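Local atomic coordinates of conserved hypothetical protein (Sulfolobus solfataricus, PDB entry 2FNA), a protein that binds ADP and magnesium and, as an archaeal AAA+ ATPase, probably hydrolyses ATP. Residues E145-V150 and G177-L182. Residues are numbered along the deposited sequence; the frame is centred on the assembly and turned at random.
Sequences EAQELV and GSEMGL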
loop_
_atom_site.group_PDB
_atom_site.type_symbol
_atom_site.label_atom_id
_atom_site.label_comp_id
_atom_site.label_asym_id
_atom_site.label_seq_id
_atom_site.Cartn_x
_atom_site.Cartn_y
_atom_site.Cartn_z
ATOM N N GLU A 145 2.070 -2.522 3.066
ATOM C CA GLU A 145 0.935 -3.303 2.537
ATOM C C GLU A 145 0.513 -4.423 3.507
ATOM O O GLU A 145 0.412 -5.585 3.137
ATOM C CB GLU A 145 1.188 -3.817 1.113
ATOM C CG GLU A 145 1.403 -2.689 0.061
ATOM C CD GLU A 145 0.184 -1.844 -0.217
ATOM O OE1 GLU A 145 -0.970 -2.289 0.007
ATOM O OE2 GLU A 145 0.364 -0.690 -0.667
ATOM N N ALA A 146 0.253 -4.030 4.748
ATOM C CA ALA A 146 -0.028 -4.949 5.836
ATOM C C ALA A 146 -1.261 -5.807 5.617
ATOM O O ALA A 146 -1.305 -6.920 6.126
ATOM C CB ALA A 146 -0.162 -4.168 7.161
ATOM N N GLN A 147 -2.259 -5.287 4.879
ATOM C CA GLN A 147 -3.459 -6.048 4.543
ATOM C C GLN A 147 -3.153 -7.388 3.797
ATOM O O GLN A 147 -3.969 -8.270 3.783
ATOM C CB GLN A 147 -4.495 -5.200 3.768
ATOM C CG GLN A 147 -4.299 -5.037 2.237
ATOM C CD GLN A 147 -3.169 -4.093 1.856
ATOM O OE1 GLN A 147 -2.456 -3.569 2.709
ATOM N NE2 GLN A 147 -3.017 -3.866 0.585
ATOM N N GLU A 148 -1.973 -7.508 3.181
ATOM C CA GLU A 148 -1.508 -8.761 2.603
ATOM C C GLU A 148 -1.456 -9.917 3.629
ATOM O O GLU A 148 -1.544 -11.076 3.270
ATOM C CB GLU A 148 -0.106 -8.557 2.000
ATOM C CG GLU A 148 -0.090 -7.718 0.716
ATOM C CD GLU A 148 -0.751 -8.407 -0.485
ATOM O OE1 GLU A 148 -0.663 -9.651 -0.618
ATOM O OE2 GLU A 148 -1.366 -7.687 -1.300
ATOM N N LEU A 149 -1.268 -9.581 4.895
ATOM C CA LEU A 149 -1.200 -10.556 6.000
ATOM C C LEU A 149 -2.503 -11.270 6.265
ATOM O O LEU A 149 -2.545 -12.263 6.990
ATOM C CB LEU A 149 -0.748 -9.850 7.267
ATOM C CG LEU A 149 0.676 -9.288 7.252
ATOM C CD1 LEU A 149 0.917 -8.505 8.519
ATOM C CD2 LEU A 149 1.703 -10.390 7.146
ATOM N N VAL A 150 -3.582 -10.771 5.687
ATOM C CA VAL A 150 -4.828 -11.520 5.647
ATOM C C VAL A 150 -4.607 -12.915 5.043
ATOM O O VAL A 150 -5.232 -13.912 5.444
ATOM C CB VAL A 150 -5.865 -10.807 4.745
ATOM C CG1 VAL A 150 -7.031 -11.703 4.487
ATOM C CG2 VAL A 150 -6.345 -9.516 5.381
ATOM N N GLY A 177 -1.538 0.641 3.703
ATOM C CA GLY A 177 -2.378 -0.176 2.846
ATOM C C GLY A 177 -3.018 0.558 1.716
ATOM O O GLY A 177 -3.667 1.592 1.917
ATOM N N SER A 178 -2.893 -0.003 0.521
ATOM C CA SER A 178 -3.519 0.560 -0.659
ATOM C C SER A 178 -4.990 0.205 -0.753
ATOM O O SER A 178 -5.690 0.782 -1.559
ATOM C CB SER A 178 -2.808 0.082 -1.932
ATOM O OG SER A 178 -1.496 0.642 -1.988
ATOM N N GLU A 179 -5.431 -0.779 0.043
ATOM C CA GLU A 179 -6.790 -1.307 0.026
ATOM C C GLU A 179 -7.326 -1.007 1.433
ATOM O O GLU A 179 -7.190 -1.812 2.354
ATOM C CB GLU A 179 -6.777 -2.827 -0.237
ATOM C CG GLU A 179 -6.241 -3.246 -1.622
ATOM C CD GLU A 179 -5.819 -4.731 -1.695
ATOM O OE1 GLU A 179 -5.070 -5.219 -0.796
ATOM O OE2 GLU A 179 -6.195 -5.413 -2.682
HETATM N N MSE A 180 -7.915 0.165 1.596
HETATM C CA MSE A 180 -8.219 0.691 2.933
HETATM C C MSE A 180 -9.127 -0.221 3.746
HETATM O O MSE A 180 -8.831 -0.525 4.877
HETATM C CB MSE A 180 -8.873 2.055 2.827
HETATM C CG MSE A 180 -8.911 2.833 4.152
HETATM SE SE MSE A 180 -9.921 4.494 3.857
HETATM C CE MSE A 180 -11.165 4.041 2.371
ATOM N N GLY A 181 -10.236 -0.636 3.158
ATOM C CA GLY A 181 -11.202 -1.462 3.856
ATOM C C GLY A 181 -10.580 -2.776 4.285
ATOM O O GLY A 181 -10.870 -3.251 5.370
ATOM N N LEU A 182 -9.743 -3.372 3.431
ATOM C CA LEU A 182 -9.134 -4.658 3.738
ATOM C C LEU A 182 -8.150 -4.523 4.885
ATOM O O LEU A 182 -8.061 -5.415 5.717
ATOM C CB LEU A 182 -8.472 -5.300 2.496
ATOM C CG LEU A 182 -8.027 -6.764 2.683
ATOM C CD1 LEU A 182 -9.253 -7.671 2.840
ATOM C CD2 LEU A 182 -7.144 -7.267 1.527
HETATM O O HOH W 1 -4.596 -7.894 -0.586
#
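Glu145 OE1 takes two hydrogen bonds: the backbone N of Ser178 reaches it at 3.0 Å on the syn side, 24° out of the carboxylate plane, and Gln147 NE2 at 2.6 Å, nearly in line with the C-O bond. The other oxygen, Glu145 OE2, accepts from Ser178 OG at 2.6 Å, also on the syn side. A carboxylate suits this place because its two oxygens can take the amide and the hydroxyl of one residue together. The chain bends at chi2 (-67°), which folds the group over to Ser178.

Gln147 supplies a neutral double donor. Its NE2 also gives a bond to Glu179 OE1 at 2.8 Å, and both acceptors lie within 3° of the amide plane, so the amide's rotation is fixed. The amide thus stands between two acidic groups, Glu145 OE1 and Glu179 OE1 lying 5.1 Å apart. A water donates to Glu179 OE1 at 2.7 Å, and Glu179 OE2 is hydrogen-bonded to His335. Beside these bonds, Leu182 CD2 packs on Gln147 CG at 3.7 Å, with Val150 CG2 near Leu182 CG.

Glu145 directly follows strand 139-144, whose last residue is an aspartate, a DE pair consistent with Walker B, and lies near the magnesium; Ser178 follows strand 171-177 as in sensor 1 and bonds Lys43 of the probable P-loop. The network therefore ties two neighbouring strand ends together beside the nucleotide and probably holds the Glu145 carboxylate in a set orientation.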